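Local coordinates for protein leucine aminopeptidase A1, chloroplastic (PDB 5D8N) that removes N-terminal amino acids, preferably leucine, from peptides as a magnesium-dependent homohexameric M17 aminopeptidase of the tomato chloroplast, and also acts as a chaperone, at residues G479-T482 with G483-L487; N225-T228 with P229-A233; G415-M418 with V419-P423. The protein carries 1 engineered substitution. All coordinates share one frame; numbering follows the deposited sequence.

Contact 1. Residues G479-T482 with G483-L487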
loop_
_atom_site.group_PDB
_atom_site.type_symbol
_atom_site.label_atom_id
_atom_site.label_comp_id
_atom_site.label_asym_id
_atom_site.label_seq_id
_atom_site.Cartn_x
_atom_site.Cartn_y
_atom_site.Cartn_z
ATOM N N GLY A 479 13.407 2.962 16.384
ATOM C CA GLY A 479 13.751 4.140 15.580
ATOM C C GLY A 479 14.005 5.395 16.410
ATOM O O GLY A 479 14.849 6.221 16.065
ATOM N N ALA A 480 13.317 5.525 17.538
ATOM C CA ALA A 480 13.549 6.670 18.414
ATOM C C ALA A 480 14.844 6.511 19.184
ATOM O O ALA A 480 15.519 7.498 19.439
ATOM C CB ALA A 480 12.393 6.852 19.380
ATOM N N ILE A 481 15.207 5.269 19.486
ATOM C CA ILE A 481 16.471 4.975 20.117
ATOM C C ILE A 481 17.664 5.216 19.185
ATOM O O ILE A 481 18.655 5.839 19.592
ATOM C CB ILE A 481 16.508 3.528 20.615
ATOM C CG1 ILE A 481 15.428 3.327 21.674
ATOM C CG2 ILE A 481 17.890 3.166 21.140
ATOM C CD1 ILE A 481 15.216 1.890 22.059
ATOM N N THR A 482 17.618 4.678 17.973
ATOM C CA THR A 482 18.717 4.894 17.039
ATOM C C THR A 482 18.813 6.361 16.596
ATOM O O THR A 482 19.901 6.888 16.358
ATOM C CB THR A 482 18.627 3.989 15.804
ATOM O OG1 THR A 482 17.327 4.112 15.192
ATOM C CG2 THR A 482 18.908 2.537 16.178
ATOM N N GLY A 483 17.696 7.080 16.630
ATOM C CA GLY A 483 17.739 8.529 16.455
ATOM C C GLY A 483 18.583 9.182 17.531
ATOM O O GLY A 483 19.453 10.010 17.248
ATOM N N ALA A 484 18.362 8.764 18.772
ATOM C CA ALA A 484 19.162 9.273 19.889
ATOM C C ALA A 484 20.636 8.869 19.780
ATOM O O ALA A 484 21.535 9.686 20.014
ATOM C CB ALA A 484 18.577 8.813 21.211
ATOM N N LEU A 485 20.879 7.628 19.373
ATOM C CA LEU A 485 22.243 7.142 19.234
ATOM C C LEU A 485 22.969 7.870 18.107
ATOM O O LEU A 485 24.143 8.232 18.242
ATOM C CB LEU A 485 22.260 5.646 18.952
ATOM C CG LEU A 485 21.788 4.713 20.067
ATOM C CD1 LEU A 485 21.700 3.288 19.554
ATOM C CD2 LEU A 485 22.722 4.751 21.248
ATOM N N PHE A 486 22.223 8.255 17.075
ATOM C CA PHE A 486 22.773 9.079 16.011
ATOM C C PHE A 486 23.274 10.417 16.544
ATOM O O PHE A 486 24.410 10.820 16.292
ATOM C CB PHE A 486 21.772 9.256 14.882
ATOM C CG PHE A 486 22.221 10.184 13.811
ATOM C CD1 PHE A 486 21.999 11.555 13.909
ATOM C CD2 PHE A 486 22.807 9.687 12.664
ATOM C CE1 PHE A 486 22.389 12.409 12.878
ATOM C CE2 PHE A 486 23.214 10.534 11.640
ATOM C CZ PHE A 486 23.114 11.901 11.805
ATOM N N LEU A 487 22.422 11.095 17.299
ATOM C CA LEU A 487 22.743 12.407 17.807
ATOM C C LEU A 487 23.938 12.376 18.751
ATOM O O LEU A 487 24.738 13.300 18.764
ATOM C CB LEU A 487 21.551 13.030 18.508
ATOM C CG LEU A 487 20.362 13.351 17.615
ATOM C CD1 LEU A 487 19.187 13.835 18.472
ATOM C CD2 LEU A 487 20.732 14.397 16.574
#
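The carbonyl oxygen of Thr482 takes the shortest hydrogen bond here, from Phe486 N at 2.8 Å, one rung of the i to i+4 ladder that builds the first turns of the α-helix 479-488 in the catalytic domain. The rung before it, from Leu485 N to Ile481 O at 2.9 Å, lies in the carbonyl plane. The two earlier donors stand above their carbonyl planes, and the longer of these bonds runs from Ala484 N to Ala480 O at 3.2 Å. Phe486 CG is anti to the backbone N (chi1 175°), which swings the ring away from residues 479-482, where it meets Phe490 and touches Arg389, a predicted active-site residue of helix 388-401. Gly483, which has no side chain, also lies close to Arg389. Ala480 and Ala484 rest on Phe429 of strand 426-429 and, on strand 496-501, on Asp501 and His499 respectively, consistent with a helix lying close to the sheet. Ile481 meanwhile packs on Ala420 of the second subunit. Ile481 and Leu485 lie side by side and point the same way, with Ile481 CG2 4.1 Å from Leu485 CD1.

Contact 2. Residues N225-T228 with P229-A233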
loop_
_atom_site.group_PDB
_atom_site.type_symbol
_atom_site.label_atom_id
_atom_site.label_comp_id
_atom_site.label_asym_id
_atom_site.label_seq_id
_atom_site.Cartn_x
_atom_site.Cartn_y
_atom_site.Cartn_z
ATOM N N ASN A 225 5.228 29.587 5.201
ATOM C CA ASN A 225 5.286 30.758 4.320
ATOM C C ASN A 225 5.301 32.063 5.107
ATOM O O ASN A 225 5.596 33.119 4.571
ATOM C CB ASN A 225 4.188 30.740 3.240
ATOM C CG ASN A 225 2.781 30.793 3.790
ATOM O OD1 ASN A 225 2.426 30.084 4.725
ATOM N ND2 ASN A 225 1.956 31.630 3.185
ATOM N N ILE A 226 5.079 31.974 6.407
ATOM C CA ILE A 226 5.128 33.133 7.299
ATOM C C ILE A 226 6.343 33.050 8.232
ATOM O O ILE A 226 7.140 33.975 8.311
ATOM C CB ILE A 226 3.843 33.166 8.175
ATOM C CG1 ILE A 226 2.596 33.364 7.321
ATOM C CG2 ILE A 226 3.932 34.234 9.261
ATOM C CD1 ILE A 226 2.467 34.715 6.649
ATOM N N VAL A 227 6.506 31.943 8.952
ATOM C CA VAL A 227 7.722 31.732 9.733
ATOM C C VAL A 227 8.758 30.952 8.932
ATOM O O VAL A 227 8.741 29.718 8.904
ATOM C CB VAL A 227 7.437 31.077 11.101
ATOM C CG1 VAL A 227 8.735 30.727 11.837
ATOM C CG2 VAL A 227 6.660 32.051 11.983
ATOM N N THR A 228 9.515 31.709 8.152
ATOM C CA THR A 228 10.688 31.252 7.441
ATOM C C THR A 228 11.885 31.292 8.371
ATOM O O THR A 228 11.769 31.750 9.494
ATOM C CB THR A 228 10.978 32.209 6.283
ATOM O OG1 THR A 228 11.158 33.522 6.808
ATOM C CG2 THR A 228 9.806 32.230 5.294
ATOM N N PRO A 229 13.022 30.752 7.932
ATOM C CA PRO A 229 14.217 30.853 8.753
ATOM C C PRO A 229 14.662 32.283 9.052
ATOM O O PRO A 229 14.995 32.597 10.194
ATOM C CB PRO A 229 15.271 30.089 7.936
ATOM C CG PRO A 229 14.484 29.076 7.180
ATOM C CD PRO A 229 13.197 29.796 6.817
ATOM N N ALA A 230 14.525 33.172 8.079
ATOM C CA ALA A 230 14.824 34.590 8.276
ATOM C C ALA A 230 13.881 35.231 9.285
ATOM O O ALA A 230 14.336 35.879 10.225
ATOM C CB ALA A 230 14.715 35.348 6.959
ATOM N N VAL A 231 12.602 34.857 9.238
ATOM C CA VAL A 231 11.650 35.321 10.253
ATOM C C VAL A 231 11.887 34.747 11.641
ATOM O O VAL A 231 11.884 35.476 12.649
ATOM C CB VAL A 231 10.189 35.070 9.842
ATOM C CG1 VAL A 231 9.225 35.410 10.981
ATOM C CG2 VAL A 231 9.871 35.938 8.636
ATOM N N LEU A 232 12.264 33.477 11.696
ATOM C CA LEU A 232 12.663 32.903 12.981
ATOM C C LEU A 232 13.877 33.641 13.569
ATOM O O LEU A 232 13.942 33.917 14.768
ATOM C CB LEU A 232 12.973 31.424 12.823
ATOM C CG LEU A 232 13.052 30.602 14.102
ATOM C CD1 LEU A 232 11.723 30.680 14.836
ATOM C CD2 LEU A 232 13.326 29.132 13.787
ATOM N N ALA A 233 14.854 33.959 12.729
ATOM C CA ALA A 233 16.010 34.729 13.208
ATOM C C ALA A 233 15.613 36.110 13.718
ATOM O O ALA A 233 16.139 36.573 14.735
ATOM C CB ALA A 233 17.045 34.879 12.114
#
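Ile226 meets the helix through its backbone: its carbonyl oxygen lies 3.4 Å from CG2 of Val231, while its own side chain points away and packs on Phe176 and Thr16. Val227 follows and divides its two methyls between neighbours one residue apart, CG2 facing Val231 CG1 at 4.3 Å and CG1 facing Leu232 CD1 at 4.2 Å. Both are loose apolar contacts; Val227 also touches Ala222, which with Val220 belongs to a magnesium ion site. Thr228 is the N-cap of helix 229-242, and its side chain performs the capping: with OG1 set between the backbone N and the carbonyl carbon (chi1 58°), the hydroxyl oxygen accepts from Val231 N at 3.1 Å with an N-H...O angle of 160°. The same oxygen has Val231 CG2 beside it at 3.3 Å, the two side chains crossing obliquely. A valine in its place would probably leave the Val231 N-H without its capping acceptor and weaken the start of the helix. Thr228 O opens the main-chain ladder by accepting from Leu232 N at 2.8 Å. Proline suits the first helical turn, having no N-H to satisfy, and the ring of Pro229 packs on Ala355 of strand 347-358.

Contact 3. Residues G415-M418 with V419-P423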
loop_
_atom_site.group_PDB
_atom_site.type_symbol
_atom_site.label_atom_id
_atom_site.label_comp_id
_atom_site.label_asym_id
_atom_site.label_seq_id
_atom_site.Cartn_x
_atom_site.Cartn_y
_atom_site.Cartn_z
ATOM N N GLY A 415 8.384 9.512 14.223
ATOM C CA GLY A 415 7.037 8.973 14.461
ATOM C C GLY A 415 7.108 7.845 15.487
ATOM O O GLY A 415 6.137 7.517 16.166
ATOM N N ALA A 416 8.257 7.184 15.561
ATOM C CA ALA A 416 8.377 5.999 16.392
ATOM C C ALA A 416 8.082 6.344 17.854
ATOM O O ALA A 416 7.520 5.530 18.600
ATOM C CB ALA A 416 9.769 5.429 16.279
ATOM N N ILE A 417 8.523 7.518 18.298
ATOM C CA ILE A 417 8.295 7.874 19.712
ATOM C C ILE A 417 6.811 8.044 20.031
ATOM O O ILE A 417 6.388 7.725 21.120
ATOM C CB ILE A 417 9.074 9.135 20.148
ATOM C CG1 ILE A 417 9.143 9.206 21.659
ATOM C CG2 ILE A 417 8.412 10.391 19.603
ATOM C CD1 ILE A 417 9.953 8.079 22.272
ATOM N N MET A 418 6.012 8.471 19.057
ATOM C CA MET A 418 4.562 8.526 19.241
ATOM C C MET A 418 3.920 7.140 19.229
ATOM O O MET A 418 3.002 6.890 19.988
ATOM C CB MET A 418 3.872 9.418 18.204
ATOM C CG MET A 418 4.319 10.877 18.289
ATOM S SD MET A 418 3.630 11.913 16.977
ATOM C CE MET A 418 1.893 11.895 17.415
ATOM N N VAL A 419 4.445 6.202 18.456
ATOM C CA VAL A 419 4.004 4.806 18.580
ATOM C C VAL A 419 4.252 4.317 19.991
ATOM O O VAL A 419 3.351 3.793 20.634
ATOM C CB VAL A 419 4.713 3.878 17.597
ATOM C CG1 VAL A 419 4.353 2.423 17.898
ATOM C CG2 VAL A 419 4.300 4.232 16.172
ATOM N N ALA A 420 5.419 4.657 20.521
ATOM C CA ALA A 420 5.858 4.202 21.835
ATOM C C ALA A 420 5.074 4.822 22.991
ATOM O O ALA A 420 4.736 4.132 23.963
ATOM C CB ALA A 420 7.333 4.521 21.996
ATOM N N LEU A 421 4.954 6.151 22.962
ATOM C CA LEU A 421 4.523 6.878 24.143
ATOM C C LEU A 421 3.247 7.660 23.918
ATOM O O LEU A 421 2.771 8.321 24.823
ATOM C CB LEU A 421 5.617 7.822 24.630
ATOM C CG LEU A 421 6.885 7.177 25.173
ATOM C CD1 LEU A 421 7.966 8.218 25.499
ATOM C CD2 LEU A 421 6.557 6.407 26.424
ATOM N N GLY A 422 2.694 7.555 22.717
ATOM C CA GLY A 422 1.444 8.199 22.414
ATOM C C GLY A 422 1.612 9.668 22.092
ATOM O O GLY A 422 2.716 10.177 22.026
ATOM N N PRO A 423 0.498 10.378 21.945
ATOM C CA PRO A 423 0.531 11.789 21.558
ATOM C C PRO A 423 0.977 12.776 22.641
ATOM O O PRO A 423 1.308 13.922 22.318
ATOM C CB PRO A 423 -0.915 12.083 21.153
ATOM C CG PRO A 423 -1.751 11.046 21.849
ATOM C CD PRO A 423 -0.862 9.816 21.917
#
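Ile417 and Leu421, one helical turn apart, bring their side chains together at an angle, and CD1 of the isoleucine touches CD1 of the leucine at 3.8 Å. Ile417 CG1 is anti to the backbone N (chi1 -163°), and the bend at chi2 then brings CD1 to 4.4 Å from Ala420 CB as well. Met418 is turned another way: its chain extends through chi2 and then bends at chi3 (67°), carrying CE to 4.4 Å from CA of Pro423, a loose contact beyond the helix end. Val419 CG2 lies 3.8 Å from Gly415 O. This short helix, 416-421, follows strand 406-411 of the central sheet in the catalytic domain. Its final donor, Gly422 N, bonds to Met418 O at 2.8 Å but with a bent N-H...O angle of 135°, as the chain turns out of helical geometry at the positive phi of Gly422. Ala416, Val419 and Ala420 pack on the second subunit, Ala420 against its own counterpart; Val419 also makes backbone hydrogen bonds there, and Leu421 O bonds to Tyr459 OH of that subunit. The side-chain packing is thus apolar, consistent with an interface held by small side chains and by hydrogen bonds to backbone atoms, with no charged pair among the contacts described.

Overall arrangement
All three contacts are local, joining residues within a turn or two of chain, and all lie in the catalytic domain. Contact 1 is the most buried, the first turns of a helix packed against strands 426-429 and 496-501; contacts 2 and 3 are partly buried, and contact 3 includes the exposed Gly415 and Pro423. Contacts 1 and 3 are neighbours: Ala480 CB of contact 1 packs on Ile417 CD1 of contact 3 at 4.0 Å, and both touch the second subunit. Contact 2 stands apart, its nearest atoms about 17 Å from contact 1. The three belong to different helices: contact 2 caps the start of one, contact 1 is the regular ladder opening another, and contact 3 runs to the glycine exit of a third.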